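Local coordinates for Lys-gingipain catalytic subunit (PDB 6I9A), which cleaves proteins after lysine as a secreted cysteine endopeptidase of Porphyromonas gingivalis, the portion here comprising the catalytic domain and the following immunoglobulin-like domain, at residues N282-D288 / H347-Y353; V100-Y104 / W354-H358. All blocks are in the same frame, centred on the assembly; numbering follows the deposited sequence.

Interaction 1: residues N282-D288 / H347-Y353; sequences NSYWGED and HIGAHYY. With H8E (benzyl-N-[(2S)-1-[[(3S)-7-amino-1-(benzylamino)-1,2-dioxoheptan-3-yl]amino]-5-(2-methyl-2-phenylhydrazinyl)-1,5-dioxopentan-2-yl]carbamate), chain I.
One wall of the active-site cleft holding inhibitor H8E is built here. Extended residues Asn282-Tyr284 lead into a helix N-capped by Tyr284; Ser283 O accepts from H8E NBG (2.9 Å), and helical Trp285 N donates to H8E OAD (3.0 Å). Asp288 OD2 takes the amine NAB of the lysine-like P1 side chain (2.9 Å) and Ser283 OG (2.8 Å), in keeping with lysine specificity. The segments register as Gly286-His347 (CA-CA 6.0 Å) and Ser283-Tyr353 (8.0 Å). Tyr353 OH donates to Asp288 OD1 (2.6 Å) and accepts from Tyr284 N (3.0 Å). Glu287 (m, p) lays CB over the Tyr353 ring, 3.5 Å from its centroid; its OE1 accepts His347 N (2.9 Å), OE2 Ile348 N (3.0 Å) and Gly349 N (2.8 Å). The Tyr284 (m) edge meets the Tyr352 face offset edge-to-face (centroids 5.7 Å, planes 80°); Ile348 covers one Tyr284 face, H8E the other. Tyr352 OH donates to Asn282 O (2.7 Å). Helix 325-342 packs on Glu287 and Tyr353, in the first turns of helices 285-293 and 350-356.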
# COMPACT_ATOMS: atom_id res chain seq x y z
N ASN A 282 0.55 -17.23 -11.24
CA ASN A 282 1.89 -16.99 -11.79
C ASN A 282 2.02 -15.57 -12.28
O ASN A 282 1.04 -14.99 -12.79
CB ASN A 282 2.12 -17.94 -13.00
CG ASN A 282 2.16 -19.39 -12.59
OD1 ASN A 282 2.29 -19.73 -11.42
ND2 ASN A 282 2.09 -20.29 -13.57
N SER A 283 3.19 -14.99 -12.16
CA SER A 283 3.48 -13.73 -12.83
C SER A 283 4.35 -14.03 -14.03
O SER A 283 4.80 -15.18 -14.18
CB SER A 283 4.08 -12.66 -11.90
OG SER A 283 5.44 -12.97 -11.62
N TYR A 284 4.58 -13.03 -14.90
CA TYR A 284 5.30 -13.29 -16.14
C TYR A 284 6.44 -12.34 -16.30
O TYR A 284 6.38 -11.18 -15.90
CB TYR A 284 4.33 -13.16 -17.35
CG TYR A 284 3.41 -14.35 -17.43
CD1 TYR A 284 2.29 -14.46 -16.60
CD2 TYR A 284 3.71 -15.42 -18.28
CE1 TYR A 284 1.53 -15.62 -16.59
CE2 TYR A 284 2.94 -16.57 -18.29
CZ TYR A 284 1.84 -16.66 -17.48
OH TYR A 284 1.09 -17.81 -17.58
N TRP A 285 7.51 -12.84 -16.93
CA TRP A 285 8.71 -12.02 -17.06
C TRP A 285 8.46 -10.73 -17.81
O TRP A 285 9.00 -9.68 -17.43
CB TRP A 285 9.82 -12.84 -17.75
CG TRP A 285 10.50 -13.82 -16.83
CD1 TRP A 285 10.26 -15.16 -16.75
CD2 TRP A 285 11.48 -13.52 -15.81
NE1 TRP A 285 11.06 -15.73 -15.77
CE2 TRP A 285 11.80 -14.75 -15.18
CE3 TRP A 285 12.12 -12.34 -15.39
CZ2 TRP A 285 12.75 -14.84 -14.17
CZ3 TRP A 285 13.08 -12.43 -14.38
CH2 TRP A 285 13.36 -13.67 -13.78
N GLY A 286 7.73 -10.77 -18.94
CA GLY A 286 7.54 -9.54 -19.71
C GLY A 286 6.72 -8.49 -19.00
O GLY A 286 7.17 -7.38 -18.75
N GLU A 287 5.49 -8.87 -18.58
CA GLU A 287 4.64 -7.91 -17.87
C GLU A 287 5.31 -7.44 -16.58
O GLU A 287 5.17 -6.27 -16.27
CB GLU A 287 3.26 -8.45 -17.57
CG GLU A 287 2.23 -8.28 -18.68
CD GLU A 287 2.27 -9.27 -19.82
OE1 GLU A 287 3.27 -10.02 -19.96
OE2 GLU A 287 1.27 -9.30 -20.59
N ASP A 288 6.02 -8.33 -15.83
CA ASP A 288 6.65 -7.83 -14.61
C ASP A 288 7.75 -6.81 -14.93
O ASP A 288 8.03 -5.91 -14.13
CB ASP A 288 7.25 -8.96 -13.78
CG ASP A 288 6.32 -9.66 -12.81
OD1 ASP A 288 5.10 -9.29 -12.75
OD2 ASP A 288 6.82 -10.52 -12.07
N HIS A 347 3.05 -11.23 -22.56
CA HIS A 347 3.02 -12.66 -22.24
C HIS A 347 1.69 -13.16 -21.71
O HIS A 347 1.43 -14.38 -21.73
CB HIS A 347 4.11 -12.97 -21.21
CG HIS A 347 5.50 -12.77 -21.77
ND1 HIS A 347 6.60 -12.62 -20.93
CD2 HIS A 347 5.92 -12.77 -23.07
CE1 HIS A 347 7.65 -12.52 -21.74
NE2 HIS A 347 7.30 -12.61 -23.04
N ILE A 348 0.84 -12.26 -21.18
CA ILE A 348 -0.40 -12.77 -20.60
C ILE A 348 -1.56 -11.77 -20.64
O ILE A 348 -2.71 -12.20 -20.60
CB ILE A 348 -0.14 -13.25 -19.14
CG1 ILE A 348 -1.23 -14.18 -18.58
CG2 ILE A 348 0.11 -12.06 -18.17
CD1 ILE A 348 -1.31 -15.51 -19.30
N GLY A 349 -1.28 -10.47 -20.69
CA GLY A 349 -2.39 -9.54 -20.84
C GLY A 349 -2.74 -8.77 -19.57
O GLY A 349 -2.52 -9.22 -18.45
N ALA A 350 -3.32 -7.60 -19.79
CA ALA A 350 -3.63 -6.67 -18.72
C ALA A 350 -4.69 -7.23 -17.79
O ALA A 350 -4.57 -7.02 -16.56
CB ALA A 350 -4.10 -5.34 -19.30
N HIS A 351 -5.78 -7.78 -18.32
CA HIS A 351 -6.86 -8.23 -17.45
C HIS A 351 -6.29 -9.20 -16.38
O HIS A 351 -6.61 -9.10 -15.18
CB HIS A 351 -7.97 -8.85 -18.30
CG HIS A 351 -9.22 -9.15 -17.55
ND1 HIS A 351 -10.36 -9.53 -18.26
CD2 HIS A 351 -9.54 -9.09 -16.24
CE1 HIS A 351 -11.32 -9.72 -17.35
NE2 HIS A 351 -10.88 -9.45 -16.12
N TYR A 352 -5.49 -10.16 -16.83
CA TYR A 352 -4.84 -11.09 -15.93
C TYR A 352 -4.09 -10.34 -14.82
O TYR A 352 -4.19 -10.70 -13.65
CB TYR A 352 -3.89 -11.98 -16.74
CG TYR A 352 -3.18 -13.04 -15.95
CD1 TYR A 352 -2.08 -12.74 -15.16
CD2 TYR A 352 -3.53 -14.39 -16.09
CE1 TYR A 352 -1.37 -13.73 -14.50
CE2 TYR A 352 -2.82 -15.39 -15.44
CZ TYR A 352 -1.75 -15.06 -14.64
OH TYR A 352 -1.03 -16.08 -14.06
N TYR A 353 -3.30 -9.31 -15.20
CA TYR A 353 -2.51 -8.57 -14.18
C TYR A 353 -3.39 -7.87 -13.16
O TYR A 353 -3.07 -7.92 -11.96
CB TYR A 353 -1.51 -7.58 -14.83
CG TYR A 353 -0.13 -8.23 -14.87
CD1 TYR A 353 0.92 -7.70 -14.13
CD2 TYR A 353 0.08 -9.43 -15.54
CE1 TYR A 353 2.15 -8.35 -14.06
CE2 TYR A 353 1.27 -10.12 -15.42
CZ TYR A 353 2.30 -9.58 -14.68
OH TYR A 353 3.48 -10.26 -14.59
CAQ H8E I . 8.43 -22.33 -8.07
CAK H8E I . 9.37 -22.83 -7.14
CAH H8E I . 10.72 -22.87 -7.47
CAL H8E I . 11.17 -22.44 -8.72
CAR H8E I . 10.22 -21.98 -9.62
CBO H8E I . 8.87 -21.87 -9.32
CBA H8E I . 7.98 -21.43 -10.32
NBE H8E I . 7.84 -19.96 -10.36
CBL H8E I . 7.62 -19.28 -11.51
OAE H8E I . 7.63 -19.84 -12.62
CBN H8E I . 7.36 -17.78 -11.36
OAG H8E I . 7.77 -17.30 -10.26
CBS H8E I . 7.78 -16.99 -12.64
CBB H8E I . 8.01 -15.49 -12.37
CAY H8E I . 8.54 -14.75 -13.60
CAX H8E I . 8.54 -13.22 -13.47
CAW H8E I . 9.62 -12.72 -12.52
NAB H8E I . 9.57 -11.23 -12.47
NBG H8E I . 6.85 -17.16 -13.76
C H8E I . 7.14 -17.66 -14.96
O H8E I . 8.23 -18.11 -15.30
CA H8E I . 5.91 -17.81 -15.85
N H8E I . 6.26 -17.85 -17.27
CBK H8E I . 6.74 -16.77 -17.93
OAD H8E I . 7.03 -15.74 -17.30
OBI H8E I . 6.87 -16.91 -19.19
CBD H8E I . 7.48 -15.82 -19.98
CBP H8E I . 7.78 -16.26 -21.34
CAS H8E I . 6.93 -15.97 -22.41
CAM H8E I . 7.21 -16.37 -23.76
CAI H8E I . 8.36 -17.14 -23.94
CAN H8E I . 9.17 -17.49 -22.86
CAT H8E I . 8.90 -17.06 -21.57
CB H8E I . 5.17 -19.11 -15.48
CG H8E I . 6.05 -20.38 -15.65
CD H8E I . 5.43 -21.56 -14.94
OE1 H8E I . 4.55 -22.22 -15.48
NE2 H8E I . 5.91 -21.72 -13.69
NBT H8E I . 5.36 -22.65 -12.79
CAA H8E I . 4.79 -22.00 -11.58
CBQ H8E I . 6.06 -23.89 -12.73
CAU H8E I . 6.04 -24.70 -11.58
CAO H8E I . 6.68 -25.93 -11.58
CAJ H8E I . 7.35 -26.37 -12.71
CAP H8E I . 7.42 -25.57 -13.84
CAV H8E I . 6.75 -24.34 -13.86
O HOH W 1 -0.86 -18.34 -15.79

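Interaction 2: residues V100-Y104 / W354-H358; sequences VTDLY and WEAYH
Residues 100-104 leave a short strand, turn at Asp102 and start a weakly bonded helix, while residues 354-358 end a helix and enter strand 357-361 at Tyr357. The nearest CA atoms are those of Leu103 and Glu355, 5.5 Å apart. Thr101 OG1 (chi1 t) is central to the polar network: it accepts Leu103 N (2.9 Å), a capping bond at the turn into the helix, and donates to Glu355 O (2.8 Å), near the end of helix 350-356. Water 2 also lies 2.9 Å from Glu355 O and 2.8 Å from Val100 O. His358 (m) uses both ring nitrogens: ND1 donates to Ala356 O (2.9 Å) and NE2 accepts Asp102 N (2.9 Å), so the neutral ring is protonated at ND1. The Asp102 carboxylate is salt-bridged to Arg120. Tyr104 OH donates to Glu355 OE2 (2.5 Å) and is also hydrogen-bonded to His351 NE2, while amides of Lys95, Lys96 and Thr97 also donate to the Glu355 carboxylate. Leu103 (t, p) packs CD2 on Glu355 CG (3.6 Å) and on Trp354 CB (4.2 Å), the indole NE1 of Trp354 going to Thr337. Trp354 lies near Phe113 and His358 near Phe254, ligands of two different calcium ions. The buried Glu355 carboxylate and helix-end carbonyl are thus satisfied by Tyr104, Thr101 and the 95-97 amides, as is the Asp102 amide by His358 NE2.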
# COMPACT_ATOMS: atom_id res chain seq x y z
N VAL A 100 -7.45 -17.25 -6.86
CA VAL A 100 -8.23 -16.30 -6.07
C VAL A 100 -7.84 -14.88 -6.42
O VAL A 100 -6.67 -14.53 -6.65
CB VAL A 100 -8.09 -16.61 -4.55
CG1 VAL A 100 -6.68 -16.29 -4.01
CG2 VAL A 100 -9.19 -15.90 -3.74
N THR A 101 -8.86 -13.99 -6.37
CA THR A 101 -8.66 -12.55 -6.55
C THR A 101 -9.69 -11.82 -5.73
O THR A 101 -10.82 -12.28 -5.50
CB THR A 101 -8.79 -12.11 -8.04
OG1 THR A 101 -8.45 -10.73 -8.20
CG2 THR A 101 -10.18 -12.34 -8.65
N ASP A 102 -9.27 -10.61 -5.35
CA ASP A 102 -10.14 -9.62 -4.70
C ASP A 102 -10.58 -8.55 -5.70
O ASP A 102 -11.31 -7.63 -5.34
CB ASP A 102 -9.42 -8.92 -3.52
CG ASP A 102 -9.29 -9.79 -2.30
OD1 ASP A 102 -10.11 -10.72 -2.17
OD2 ASP A 102 -8.36 -9.53 -1.47
N LEU A 103 -10.16 -8.68 -6.98
CA LEU A 103 -10.46 -7.62 -7.94
C LEU A 103 -11.93 -7.30 -8.02
O LEU A 103 -12.29 -6.10 -8.17
CB LEU A 103 -9.98 -8.05 -9.35
CG LEU A 103 -10.26 -7.00 -10.46
CD1 LEU A 103 -9.57 -5.68 -10.23
CD2 LEU A 103 -9.88 -7.56 -11.82
N TYR A 104 -12.79 -8.33 -7.99
CA TYR A 104 -14.21 -8.07 -8.28
C TYR A 104 -14.97 -7.45 -7.10
O TYR A 104 -16.07 -6.96 -7.30
CB TYR A 104 -14.85 -9.33 -8.83
CG TYR A 104 -14.20 -9.63 -10.17
CD1 TYR A 104 -13.32 -10.71 -10.31
CD2 TYR A 104 -14.36 -8.76 -11.24
CE1 TYR A 104 -12.64 -10.93 -11.51
CE2 TYR A 104 -13.68 -8.97 -12.44
CZ TYR A 104 -12.83 -10.06 -12.57
OH TYR A 104 -12.11 -10.22 -13.73
N TRP A 354 -4.51 -7.26 -13.59
CA TRP A 354 -5.40 -6.62 -12.62
C TRP A 354 -6.00 -7.65 -11.69
O TRP A 354 -6.20 -7.34 -10.52
CB TRP A 354 -6.45 -5.79 -13.35
CG TRP A 354 -5.89 -4.54 -13.96
CD1 TRP A 354 -5.50 -4.35 -15.27
CD2 TRP A 354 -5.54 -3.33 -13.26
NE1 TRP A 354 -4.97 -3.09 -15.43
CE2 TRP A 354 -4.98 -2.43 -14.20
CE3 TRP A 354 -5.63 -2.94 -11.91
CZ2 TRP A 354 -4.54 -1.15 -13.85
CZ3 TRP A 354 -5.23 -1.66 -11.58
CH2 TRP A 354 -4.66 -0.78 -12.52
N GLU A 355 -6.28 -8.89 -12.16
CA GLU A 355 -6.75 -9.96 -11.29
C GLU A 355 -5.63 -10.54 -10.41
O GLU A 355 -5.92 -11.15 -9.37
CB GLU A 355 -7.31 -11.11 -12.12
CG GLU A 355 -8.66 -10.86 -12.78
CD GLU A 355 -9.20 -12.07 -13.52
OE1 GLU A 355 -8.41 -12.99 -13.86
OE2 GLU A 355 -10.42 -12.10 -13.75
N ALA A 356 -4.38 -10.47 -10.87
CA ALA A 356 -3.28 -11.19 -10.25
C ALA A 356 -2.70 -10.51 -9.01
O ALA A 356 -2.50 -11.14 -7.97
CB ALA A 356 -2.15 -11.38 -11.27
N TYR A 357 -2.33 -9.22 -9.16
CA TYR A 357 -1.59 -8.53 -8.09
C TYR A 357 -2.49 -8.09 -6.97
O TYR A 357 -3.63 -7.63 -7.19
CB TYR A 357 -0.76 -7.40 -8.68
CG TYR A 357 0.63 -7.85 -9.09
CD1 TYR A 357 0.89 -8.39 -10.35
CD2 TYR A 357 1.69 -7.82 -8.18
CE1 TYR A 357 2.16 -8.85 -10.70
CE2 TYR A 357 2.96 -8.25 -8.54
CZ TYR A 357 3.19 -8.75 -9.80
OH TYR A 357 4.48 -9.13 -10.10
N HIS A 358 -1.99 -8.25 -5.75
CA HIS A 358 -2.72 -7.86 -4.54
C HIS A 358 -1.82 -7.17 -3.57
O HIS A 358 -0.61 -7.44 -3.53
CB HIS A 358 -3.27 -9.14 -3.86
CG HIS A 358 -4.41 -9.78 -4.60
ND1 HIS A 358 -4.20 -10.53 -5.73
CD2 HIS A 358 -5.75 -9.68 -4.39
CE1 HIS A 358 -5.42 -10.89 -6.16
NE2 HIS A 358 -6.38 -10.39 -5.38
O HOH W 2 -5.83 -14.00 -9.32

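How the interactions relate
From the N terminus, the chain first passes residues 100-104, which wait some 250 residues for their partner, 354-358; interaction 2 therefore closes a long loop. Interaction 1 is nested within it, 282-288 meeting 347-353 after a shorter excursion that includes helix 325-342. Its second segment runs directly into that of interaction 2, so helix 350-356 serves both, its start facing the inhibitor-binding wall and its end the 100-104 turn. The centres lie about 13 Å apart, and side chains bridge them: Asp288 OD1 to Tyr357 OH (2.7 Å) and His351 NE2 to Tyr104 OH (2.8 Å). Together they link the cleft, strand 357-361 at the edge of the six-stranded sheet, and the N-terminal half of the catalytic domain.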